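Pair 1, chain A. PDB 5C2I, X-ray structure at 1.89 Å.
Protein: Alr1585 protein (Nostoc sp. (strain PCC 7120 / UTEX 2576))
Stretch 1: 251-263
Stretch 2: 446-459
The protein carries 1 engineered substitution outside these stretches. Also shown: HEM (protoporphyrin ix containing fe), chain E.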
# COMPACT_ATOMS: atom_id res chain seq x y z
N GLY A 251 -17.38 -37.03 10.58
CA GLY A 251 -16.02 -36.60 10.34
C GLY A 251 -15.70 -36.74 8.85
O GLY A 251 -16.60 -36.97 8.01
N SER A 252 -14.42 -36.57 8.52
CA SER A 252 -13.94 -36.67 7.15
C SER A 252 -12.49 -37.08 7.17
O SER A 252 -11.79 -36.89 8.16
CB SER A 252 -14.11 -35.32 6.41
OG SER A 252 -13.76 -35.45 5.02
N TYR A 253 -12.04 -37.69 6.07
CA TYR A 253 -10.67 -38.11 5.93
C TYR A 253 -9.83 -37.04 5.24
O TYR A 253 -10.21 -36.51 4.21
CB TYR A 253 -10.58 -39.41 5.13
CG TYR A 253 -11.14 -40.60 5.85
CD1 TYR A 253 -10.39 -41.24 6.86
CD2 TYR A 253 -12.40 -41.10 5.56
CE1 TYR A 253 -10.92 -42.30 7.56
CE2 TYR A 253 -12.92 -42.22 6.20
CZ TYR A 253 -12.16 -42.83 7.21
OH TYR A 253 -12.68 -43.92 7.87
N LEU A 254 -8.69 -36.74 5.85
CA LEU A 254 -7.76 -35.76 5.39
C LEU A 254 -6.54 -36.42 4.75
O LEU A 254 -5.91 -37.30 5.35
CB LEU A 254 -7.30 -34.88 6.55
CG LEU A 254 -6.18 -33.87 6.25
CD1 LEU A 254 -6.59 -32.80 5.28
CD2 LEU A 254 -5.64 -33.25 7.54
N VAL A 255 -6.17 -35.96 3.57
CA VAL A 255 -4.89 -36.28 2.95
C VAL A 255 -4.04 -35.01 3.11
O VAL A 255 -4.48 -33.93 2.71
CB VAL A 255 -5.07 -36.57 1.45
CG1 VAL A 255 -3.71 -36.60 0.72
CG2 VAL A 255 -5.83 -37.86 1.24
N TYR A 256 -2.85 -35.14 3.69
CA TYR A 256 -1.89 -34.03 3.84
C TYR A 256 -0.60 -34.44 3.14
O TYR A 256 -0.06 -35.49 3.45
CB TYR A 256 -1.62 -33.75 5.33
CG TYR A 256 -0.85 -32.49 5.61
CD1 TYR A 256 0.49 -32.31 5.16
CD2 TYR A 256 -1.42 -31.46 6.29
CE1 TYR A 256 1.17 -31.14 5.39
CE2 TYR A 256 -0.72 -30.30 6.57
CZ TYR A 256 0.56 -30.12 6.10
OH TYR A 256 1.22 -28.97 6.37
N ARG A 257 -0.14 -33.61 2.19
CA ARG A 257 1.09 -33.85 1.43
C ARG A 257 1.83 -32.56 1.24
O ARG A 257 1.23 -31.57 0.78
CB ARG A 257 0.78 -34.48 0.08
CG ARG A 257 0.23 -35.92 0.20
CD ARG A 257 -0.42 -36.43 -1.07
NE ARG A 257 0.47 -36.64 -2.21
CZ ARG A 257 1.28 -37.69 -2.37
NH1 ARG A 257 1.44 -38.63 -1.43
NH2 ARG A 257 1.99 -37.78 -3.48
N LYS A 258 3.12 -32.55 1.62
CA LYS A 258 3.95 -31.39 1.39
C LYS A 258 4.59 -31.50 -0.00
O LYS A 258 5.36 -32.44 -0.24
CB LYS A 258 4.99 -31.24 2.46
CG LYS A 258 5.89 -30.04 2.26
CD LYS A 258 6.83 -29.79 3.46
CE LYS A 258 7.60 -28.48 3.31
NZ LYS A 258 8.44 -28.13 4.49
N LEU A 259 4.21 -30.61 -0.91
CA LEU A 259 4.61 -30.73 -2.32
C LEU A 259 5.49 -29.54 -2.69
O LEU A 259 5.02 -28.43 -2.89
CB LEU A 259 3.34 -30.81 -3.20
CG LEU A 259 2.37 -31.94 -2.91
CD1 LEU A 259 1.19 -31.93 -3.90
CD2 LEU A 259 3.07 -33.28 -2.95
N GLU A 260 6.78 -29.82 -2.83
CA GLU A 260 7.76 -28.82 -3.19
C GLU A 260 7.71 -28.50 -4.67
O GLU A 260 7.63 -29.42 -5.50
CB GLU A 260 9.16 -29.31 -2.85
CG GLU A 260 10.25 -28.29 -3.10
CD GLU A 260 11.59 -28.80 -2.68
OE1 GLU A 260 12.10 -29.68 -3.39
OE2 GLU A 260 12.10 -28.38 -1.62
N GLN A 261 7.76 -27.20 -5.00
CA GLN A 261 7.62 -26.75 -6.36
C GLN A 261 8.86 -26.04 -6.84
O GLN A 261 9.23 -25.03 -6.28
CB GLN A 261 6.41 -25.81 -6.49
CG GLN A 261 5.07 -26.45 -6.22
CD GLN A 261 3.95 -25.44 -6.19
OE1 GLN A 261 3.48 -25.03 -5.13
NE2 GLN A 261 3.51 -25.03 -7.38
N ASN A 262 9.48 -26.57 -7.90
CA ASN A 262 10.67 -25.95 -8.46
C ASN A 262 10.21 -24.92 -9.51
O ASN A 262 10.05 -25.22 -10.70
CB ASN A 262 11.61 -26.98 -9.03
CG ASN A 262 12.91 -26.37 -9.52
OD1 ASN A 262 13.00 -25.17 -9.76
ND2 ASN A 262 13.92 -27.20 -9.71
N VAL A 263 9.98 -23.70 -9.04
CA VAL A 263 9.40 -22.65 -9.86
C VAL A 263 10.35 -22.24 -10.97
O VAL A 263 9.94 -22.07 -12.12
CB VAL A 263 9.06 -21.42 -8.98
CG1 VAL A 263 8.51 -20.28 -9.83
CG2 VAL A 263 8.05 -21.80 -7.91
N LEU A 446 8.55 -33.30 -14.46
CA LEU A 446 7.84 -33.16 -13.17
C LEU A 446 8.65 -32.26 -12.28
O LEU A 446 9.80 -32.56 -11.96
CB LEU A 446 7.66 -34.53 -12.52
CG LEU A 446 7.04 -34.59 -11.13
CD1 LEU A 446 5.65 -34.01 -11.15
CD2 LEU A 446 7.04 -36.03 -10.62
N TRP A 447 8.07 -31.12 -11.90
CA TRP A 447 8.73 -30.12 -11.10
C TRP A 447 8.12 -29.99 -9.69
O TRP A 447 8.33 -28.98 -9.01
CB TRP A 447 8.69 -28.80 -11.83
CG TRP A 447 9.48 -28.83 -13.08
CD1 TRP A 447 8.97 -28.66 -14.35
CD2 TRP A 447 10.88 -29.14 -13.26
NE1 TRP A 447 9.97 -28.78 -15.27
CE2 TRP A 447 11.14 -29.08 -14.63
CE3 TRP A 447 11.94 -29.45 -12.38
CZ2 TRP A 447 12.42 -29.34 -15.16
CZ3 TRP A 447 13.20 -29.70 -12.90
CH2 TRP A 447 13.43 -29.63 -14.27
N ILE A 448 7.39 -31.02 -9.27
CA ILE A 448 6.80 -31.14 -7.93
C ILE A 448 7.37 -32.38 -7.25
O ILE A 448 7.45 -33.45 -7.88
CB ILE A 448 5.27 -31.20 -8.05
CG1 ILE A 448 4.79 -29.84 -8.57
CG2 ILE A 448 4.63 -31.56 -6.73
CD1 ILE A 448 3.33 -29.78 -9.03
N ASN A 449 7.88 -32.23 -6.03
CA ASN A 449 8.48 -33.33 -5.27
C ASN A 449 7.70 -33.55 -3.99
O ASN A 449 7.49 -32.59 -3.22
CB ASN A 449 9.92 -33.03 -4.87
CG ASN A 449 10.75 -32.51 -6.02
OD1 ASN A 449 10.81 -33.13 -7.08
ND2 ASN A 449 11.40 -31.34 -5.81
N MET A 450 7.28 -34.77 -3.76
CA MET A 450 6.61 -35.16 -2.51
C MET A 450 7.63 -35.21 -1.38
O MET A 450 8.57 -36.02 -1.42
CB MET A 450 5.95 -36.51 -2.73
CG MET A 450 5.52 -37.26 -1.49
SD MET A 450 4.38 -36.38 -0.42
CE MET A 450 4.06 -37.72 0.75
N LYS A 451 7.44 -34.37 -0.37
CA LYS A 451 8.38 -34.26 0.74
C LYS A 451 7.88 -34.89 2.04
O LYS A 451 8.59 -34.89 3.04
CB LYS A 451 8.68 -32.76 1.01
CG LYS A 451 9.29 -31.99 -0.16
CD LYS A 451 10.46 -32.68 -0.81
CE LYS A 451 11.63 -32.73 0.12
NZ LYS A 451 12.81 -33.20 -0.65
N GLY A 452 6.67 -35.39 2.05
CA GLY A 452 6.12 -36.08 3.20
C GLY A 452 4.66 -35.76 3.45
O GLY A 452 4.10 -34.82 2.88
N GLY A 453 4.03 -36.58 4.27
CA GLY A 453 2.59 -36.38 4.57
C GLY A 453 2.01 -37.54 5.35
O GLY A 453 2.73 -38.44 5.74
N GLU A 454 0.71 -37.49 5.56
CA GLU A 454 0.00 -38.56 6.24
C GLU A 454 -1.46 -38.43 6.00
O GLU A 454 -1.96 -37.35 5.61
CB GLU A 454 0.31 -38.53 7.74
CG GLU A 454 -0.22 -39.67 8.59
CD GLU A 454 0.20 -41.05 8.09
OE1 GLU A 454 -0.43 -41.55 7.14
OE2 GLU A 454 1.14 -41.62 8.66
N TYR A 455 -2.15 -39.55 6.20
CA TYR A 455 -3.60 -39.60 6.17
C TYR A 455 -4.15 -39.48 7.58
O TYR A 455 -3.64 -40.12 8.50
CB TYR A 455 -4.04 -40.94 5.66
CG TYR A 455 -3.64 -41.35 4.26
CD1 TYR A 455 -3.94 -40.56 3.15
CD2 TYR A 455 -3.02 -42.58 4.03
CE1 TYR A 455 -3.61 -40.97 1.85
CE2 TYR A 455 -2.73 -43.01 2.76
CZ TYR A 455 -3.04 -42.20 1.67
OH TYR A 455 -2.75 -42.66 0.39
N PHE A 456 -5.19 -38.68 7.75
CA PHE A 456 -5.84 -38.49 9.04
C PHE A 456 -7.34 -38.60 8.95
O PHE A 456 -7.92 -38.53 7.86
CB PHE A 456 -5.55 -37.10 9.61
CG PHE A 456 -4.07 -36.77 9.77
CD1 PHE A 456 -3.36 -36.21 8.71
CD2 PHE A 456 -3.43 -36.93 10.96
CE1 PHE A 456 -2.03 -35.90 8.85
CE2 PHE A 456 -2.10 -36.58 11.12
CZ PHE A 456 -1.38 -36.10 10.05
N PHE A 457 -7.99 -38.69 10.12
CA PHE A 457 -9.44 -38.54 10.25
C PHE A 457 -9.68 -37.33 11.14
O PHE A 457 -8.97 -37.14 12.14
CB PHE A 457 -10.03 -39.78 10.87
CG PHE A 457 -11.53 -39.79 10.90
CD1 PHE A 457 -12.26 -39.84 9.73
CD2 PHE A 457 -12.19 -39.74 12.09
CE1 PHE A 457 -13.64 -39.84 9.75
CE2 PHE A 457 -13.60 -39.80 12.14
CZ PHE A 457 -14.32 -39.81 10.95
N ALA A 458 -10.61 -36.47 10.72
CA ALA A 458 -11.13 -35.38 11.54
C ALA A 458 -12.29 -35.93 12.34
O ALA A 458 -13.37 -36.11 11.79
CB ALA A 458 -11.60 -34.23 10.66
N PRO A 459 -12.10 -36.23 13.65
CA PRO A 459 -13.20 -36.81 14.39
C PRO A 459 -14.30 -35.81 14.72
O PRO A 459 -14.09 -34.61 14.63
CB PRO A 459 -12.53 -37.34 15.68
CG PRO A 459 -11.07 -37.26 15.43
CD PRO A 459 -10.88 -36.15 14.45
CHA HEM E . -7.03 -27.82 -10.02
CHB HEM E . -2.42 -26.58 -9.32
CHC HEM E . -1.68 -30.74 -6.97
CHD HEM E . -6.22 -32.05 -7.91
C1A HEM E . -5.83 -27.13 -10.05
C2A HEM E . -5.63 -25.87 -10.70
C3A HEM E . -4.34 -25.53 -10.50
C4A HEM E . -3.76 -26.55 -9.72
CMA HEM E . -3.63 -24.28 -10.96
CAA HEM E . -6.66 -25.04 -11.48
CBA HEM E . -7.52 -24.05 -10.69
CGA HEM E . -8.33 -24.81 -9.67
O1A HEM E . -9.43 -25.36 -9.97
O2A HEM E . -7.89 -24.88 -8.52
C1B HEM E . -1.85 -27.61 -8.58
C2B HEM E . -0.49 -27.60 -8.10
C3B HEM E . -0.29 -28.72 -7.42
C4B HEM E . -1.55 -29.47 -7.53
CMB HEM E . 0.48 -26.49 -8.32
CAB HEM E . 0.88 -29.21 -6.66
CBB HEM E . 1.83 -28.41 -6.13
C1C HEM E . -2.85 -31.51 -7.06
C2C HEM E . -3.00 -32.82 -6.66
C3C HEM E . -4.28 -33.20 -6.95
C4C HEM E . -4.91 -32.08 -7.51
CMC HEM E . -1.98 -33.69 -5.98
CAC HEM E . -4.94 -34.49 -6.79
CBC HEM E . -4.41 -35.69 -6.82
C1D HEM E . -6.80 -30.91 -8.46
C2D HEM E . -8.22 -30.88 -8.80
C3D HEM E . -8.44 -29.74 -9.43
C4D HEM E . -7.14 -29.04 -9.41
CMD HEM E . -9.26 -31.95 -8.53
CAD HEM E . -9.77 -29.24 -9.93
CBD HEM E . -10.11 -29.74 -11.34
CGD HEM E . -11.46 -29.23 -11.73
O1D HEM E . -11.52 -28.60 -12.78
O2D HEM E . -12.51 -29.45 -11.04
NA HEM E . -4.66 -27.57 -9.52
NB HEM E . -2.38 -28.75 -8.28
NC HEM E . -3.99 -31.08 -7.67
ND HEM E . -6.17 -29.82 -8.91
FE HEM E . -4.33 -29.32 -8.63
O HOH W 1 14.07 -31.17 -2.91
O HOH W 2 -4.76 -28.51 -6.48

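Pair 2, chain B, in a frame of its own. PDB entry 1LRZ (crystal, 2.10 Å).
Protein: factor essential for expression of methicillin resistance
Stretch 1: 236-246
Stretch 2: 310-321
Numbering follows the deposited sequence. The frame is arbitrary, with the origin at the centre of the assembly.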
# COMPACT_ATOMS: atom_id res chain seq x y z
N VAL B 236 -8.88 -6.31 2.61
CA VAL B 236 -8.85 -4.87 2.45
C VAL B 236 -9.24 -4.23 3.78
O VAL B 236 -10.13 -4.72 4.47
CB VAL B 236 -9.80 -4.39 1.31
CG1 VAL B 236 -11.22 -4.88 1.55
CG2 VAL B 236 -9.77 -2.87 1.24
N LEU B 237 -8.56 -3.15 4.15
CA LEU B 237 -8.86 -2.44 5.38
C LEU B 237 -8.77 -0.95 5.06
O LEU B 237 -7.95 -0.54 4.23
CB LEU B 237 -7.86 -2.81 6.49
CG LEU B 237 -8.05 -4.17 7.17
CD1 LEU B 237 -6.93 -4.41 8.17
CD2 LEU B 237 -9.43 -4.19 7.85
N VAL B 238 -9.61 -0.16 5.72
CA VAL B 238 -9.67 1.28 5.50
C VAL B 238 -9.47 2.02 6.81
O VAL B 238 -10.43 2.52 7.41
CB VAL B 238 -11.05 1.69 4.91
CG1 VAL B 238 -11.07 3.19 4.58
CG2 VAL B 238 -11.36 0.87 3.65
N PRO B 239 -8.22 2.09 7.29
CA PRO B 239 -8.00 2.79 8.56
C PRO B 239 -8.26 4.30 8.44
O PRO B 239 -7.92 4.92 7.43
CB PRO B 239 -6.54 2.48 8.88
CG PRO B 239 -5.91 2.32 7.50
CD PRO B 239 -6.96 1.53 6.76
N LEU B 240 -8.87 4.86 9.47
CA LEU B 240 -9.16 6.29 9.55
C LEU B 240 -8.56 6.81 10.86
O LEU B 240 -8.86 6.29 11.94
CB LEU B 240 -10.68 6.55 9.57
CG LEU B 240 -11.03 7.99 10.05
CD1 LEU B 240 -10.70 8.98 8.93
CD2 LEU B 240 -12.50 8.11 10.45
N ALA B 241 -7.70 7.82 10.76
CA ALA B 241 -7.12 8.44 11.95
C ALA B 241 -8.12 9.54 12.26
O ALA B 241 -8.59 10.24 11.35
CB ALA B 241 -5.75 9.04 11.62
N TYR B 242 -8.45 9.70 13.54
CA TYR B 242 -9.44 10.70 13.91
C TYR B 242 -9.32 11.10 15.38
O TYR B 242 -8.59 10.49 16.16
CB TYR B 242 -10.83 10.13 13.68
CG TYR B 242 -11.14 9.02 14.66
CD1 TYR B 242 -11.79 9.29 15.87
CD2 TYR B 242 -10.71 7.71 14.42
CE1 TYR B 242 -12.00 8.29 16.82
CE2 TYR B 242 -10.91 6.70 15.37
CZ TYR B 242 -11.56 7.00 16.57
OH TYR B 242 -11.76 6.01 17.50
N ILE B 243 -10.07 12.13 15.75
CA ILE B 243 -10.09 12.59 17.12
C ILE B 243 -11.54 12.58 17.57
O ILE B 243 -12.41 13.10 16.87
CB ILE B 243 -9.57 14.03 17.26
CG1 ILE B 243 -8.10 14.10 16.84
CG2 ILE B 243 -9.76 14.50 18.70
CD1 ILE B 243 -7.53 15.52 16.85
N ASN B 244 -11.79 11.97 18.73
CA ASN B 244 -13.11 11.93 19.35
C ASN B 244 -12.93 13.01 20.42
O ASN B 244 -12.22 12.79 21.40
CB ASN B 244 -13.36 10.57 20.00
CG ASN B 244 -14.69 10.50 20.73
OD1 ASN B 244 -15.42 9.51 20.63
ND2 ASN B 244 -15.01 11.56 21.47
N PHE B 245 -13.55 14.16 20.23
CA PHE B 245 -13.34 15.23 21.19
C PHE B 245 -13.77 14.98 22.63
O PHE B 245 -13.05 15.36 23.55
CB PHE B 245 -13.89 16.54 20.64
CG PHE B 245 -13.07 17.08 19.50
CD1 PHE B 245 -13.58 17.12 18.21
CD2 PHE B 245 -11.75 17.49 19.70
CE1 PHE B 245 -12.79 17.54 17.13
CE2 PHE B 245 -10.95 17.90 18.64
CZ PHE B 245 -11.48 17.93 17.34
N ASP B 246 -14.91 14.33 22.85
CA ASP B 246 -15.31 14.05 24.22
C ASP B 246 -14.24 13.24 24.94
O ASP B 246 -13.89 13.54 26.08
CB ASP B 246 -16.63 13.27 24.28
CG ASP B 246 -17.83 14.15 24.03
OD1 ASP B 246 -17.76 15.36 24.37
OD2 ASP B 246 -18.84 13.64 23.50
N GLU B 310 -16.48 14.03 16.18
CA GLU B 310 -15.43 13.25 15.52
C GLU B 310 -14.80 14.02 14.38
O GLU B 310 -15.47 14.39 13.42
CB GLU B 310 -15.92 11.91 14.96
CG GLU B 310 -14.73 11.09 14.42
CD GLU B 310 -15.09 9.77 13.76
OE1 GLU B 310 -15.56 9.76 12.60
OE2 GLU B 310 -14.88 8.72 14.41
N LEU B 311 -13.50 14.25 14.49
CA LEU B 311 -12.78 14.95 13.44
C LEU B 311 -11.89 13.96 12.70
O LEU B 311 -10.88 13.47 13.24
CB LEU B 311 -11.91 16.07 14.02
CG LEU B 311 -11.18 16.87 12.93
CD1 LEU B 311 -12.20 17.57 12.05
CD2 LEU B 311 -10.22 17.87 13.55
N PRO B 312 -12.26 13.61 11.46
CA PRO B 312 -11.45 12.68 10.67
C PRO B 312 -10.27 13.49 10.16
O PRO B 312 -10.47 14.60 9.66
CB PRO B 312 -12.39 12.24 9.56
CG PRO B 312 -13.22 13.48 9.33
CD PRO B 312 -13.50 13.96 10.74
N ILE B 313 -9.05 12.96 10.28
CA ILE B 313 -7.89 13.73 9.83
C ILE B 313 -7.00 13.07 8.77
O ILE B 313 -6.21 13.76 8.11
CB ILE B 313 -7.04 14.15 11.03
CG1 ILE B 313 -6.57 12.92 11.80
CG2 ILE B 313 -7.87 15.06 11.94
CD1 ILE B 313 -5.51 13.24 12.85
N SER B 314 -7.11 11.76 8.60
CA SER B 314 -6.31 11.05 7.60
C SER B 314 -6.91 9.66 7.40
O SER B 314 -7.50 9.10 8.33
CB SER B 314 -4.85 10.94 8.08
OG SER B 314 -3.99 10.46 7.05
N ALA B 315 -6.78 9.12 6.20
CA ALA B 315 -7.32 7.79 5.92
C ALA B 315 -6.51 7.11 4.82
O ALA B 315 -5.84 7.78 4.03
CB ALA B 315 -8.79 7.87 5.51
N GLY B 316 -6.59 5.79 4.79
CA GLY B 316 -5.88 5.02 3.79
C GLY B 316 -6.69 3.81 3.38
O GLY B 316 -7.53 3.32 4.14
N PHE B 317 -6.42 3.33 2.17
CA PHE B 317 -7.09 2.15 1.63
C PHE B 317 -5.98 1.11 1.48
O PHE B 317 -5.05 1.30 0.69
CB PHE B 317 -7.68 2.49 0.26
CG PHE B 317 -8.80 1.59 -0.15
CD1 PHE B 317 -10.09 1.78 0.35
CD2 PHE B 317 -8.58 0.55 -1.05
CE1 PHE B 317 -11.14 0.97 -0.05
CE2 PHE B 317 -9.64 -0.27 -1.45
CZ PHE B 317 -10.92 -0.06 -0.95
N PHE B 318 -6.07 0.02 2.23
CA PHE B 318 -5.03 -1.00 2.23
C PHE B 318 -5.44 -2.40 1.79
O PHE B 318 -6.50 -2.89 2.17
CB PHE B 318 -4.43 -1.15 3.63
CG PHE B 318 -3.58 0.01 4.07
CD1 PHE B 318 -4.16 1.20 4.49
CD2 PHE B 318 -2.18 -0.11 4.10
CE1 PHE B 318 -3.37 2.27 4.92
CE2 PHE B 318 -1.38 0.95 4.52
CZ PHE B 318 -1.98 2.15 4.94
N PHE B 319 -4.58 -3.04 1.00
CA PHE B 319 -4.81 -4.42 0.58
C PHE B 319 -3.91 -5.30 1.45
O PHE B 319 -2.73 -4.97 1.68
CB PHE B 319 -4.49 -4.59 -0.91
CG PHE B 319 -5.42 -3.81 -1.80
CD1 PHE B 319 -4.92 -3.07 -2.87
CD2 PHE B 319 -6.79 -3.78 -1.54
CE1 PHE B 319 -5.77 -2.30 -3.66
CE2 PHE B 319 -7.65 -3.01 -2.33
CZ PHE B 319 -7.14 -2.27 -3.39
N ILE B 320 -4.46 -6.39 1.95
CA ILE B 320 -3.72 -7.27 2.84
C ILE B 320 -3.70 -8.71 2.35
O ILE B 320 -4.73 -9.35 2.23
CB ILE B 320 -4.33 -7.24 4.28
CG1 ILE B 320 -4.31 -5.81 4.83
CG2 ILE B 320 -3.56 -8.17 5.20
CD1 ILE B 320 -5.45 -4.96 4.34
N ASN B 321 -2.50 -9.20 2.08
CA ASN B 321 -2.34 -10.56 1.63
C ASN B 321 -1.10 -11.12 2.30
O ASN B 321 -0.30 -10.37 2.86
CB ASN B 321 -2.23 -10.59 0.10
CG ASN B 321 -3.53 -10.15 -0.57
OD1 ASN B 321 -4.47 -10.94 -0.71
ND2 ASN B 321 -3.60 -8.87 -0.96

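Pair 1 and pair 2 share an antiparallel two-strand ladder. The N-to-C directions of the strands differ by 145° in pair 1 and 149° in pair 2, the axes approach to 4.5 and 4.6 Å, and 14 central residues superpose with an RMSD of 0.5 Å.

The most distinctive common feature is an irregularity in the register. In pair 2 a beta bulge lies between Ala B241 and Tyr B242, and Ala B241 O accepts a hydrogen bond from Ile B313 N (3.0 Å) and a weak one from Ser B314 N (3.5 Å). At the matched place in pair 1, Arg A257 pairs with Gly A453 and Leu A259 with Met A450, so that one residue of stretch 1, Lys A258, lies opposite two of stretch 2, Lys A451 and Gly A452, which match Ile B313 and Ser B314. Lys A451 N donates to Lys A258 O (2.8 Å), while Lys A258 N donates to Gly A452 O (2.8 Å), just as Ala B241 N does to Ser B314 O (2.8 Å). The two residues that follow Lys A451 and Ile B313 differ. Gly A452 has phi/psi of 140/165, where a side chain would jam against the preceding carbonyl, and a CB on Gly A453 would lie 2.0 Å from Tyr A256 O. Their counterparts, Ser B314 and Ala B315, have negative phi and carry small side chains.

On one face, Arg A257 matches Leu B240, and Met A450 matches Pro B312. Met A450 SD lies over one face of the Arg A257 guanidinium, with Arg A257 NH1 3.5 Å from Met A450 CE; in pair 2 the contact is purely apolar, Leu B240 CD1 to Pro B312 CB at 3.7 Å. Next along this face, Leu A259 CB meets Ile A448 CG2 at 3.8 Å, whereas its counterpart Tyr B242 has Glu B310 OE2 over one face of its ring, 3.5 Å from Tyr B242 CD1. In pair 1 Leu A259 and Ile A448 also border the heme, and Ile A448 CD1 comes within 3.5 Å of HEM CAB.

Towards the other end, Tyr A253 and Phe A457 match Val B236 and Phe B319. The edge of Phe A457 points at the face of Tyr A253, their ring centroids 5.0 Å apart. Val B236 instead places CG2 over the face of Phe B317, 3.7 Å from Phe B317 CE2, and reaches Phe B319 CE2 only at 4.2 Å.

On the opposite face, Phe A456 and Phe B318 nearly coincide, their side-chain centres 0.9 Å apart, and in both pairs the CE1 atom meets the matched neighbour: Tyr A256 CB lies 4.1 Å from Phe A456 CE1, and Pro B239 CG lies 3.6 Å from Phe B318 CE1. Pair 1 adds Leu A254 CD2, 3.9 Å from Phe A456 CD1. Polarity also changes at Glu A260 and Asn A449, where Asn A449 ND2 donates to Glu A260 OE1 (3.0 Å). The matched Ile B243 and Leu B311 make an apolar contact, Ile B243 CB to Leu B311 CB at 4.5 Å. The backbone bonds persist beneath this exchange: Asn A449 N to Glu A260 O and Leu B311 N to Ile B243 O both measure 2.9 Å.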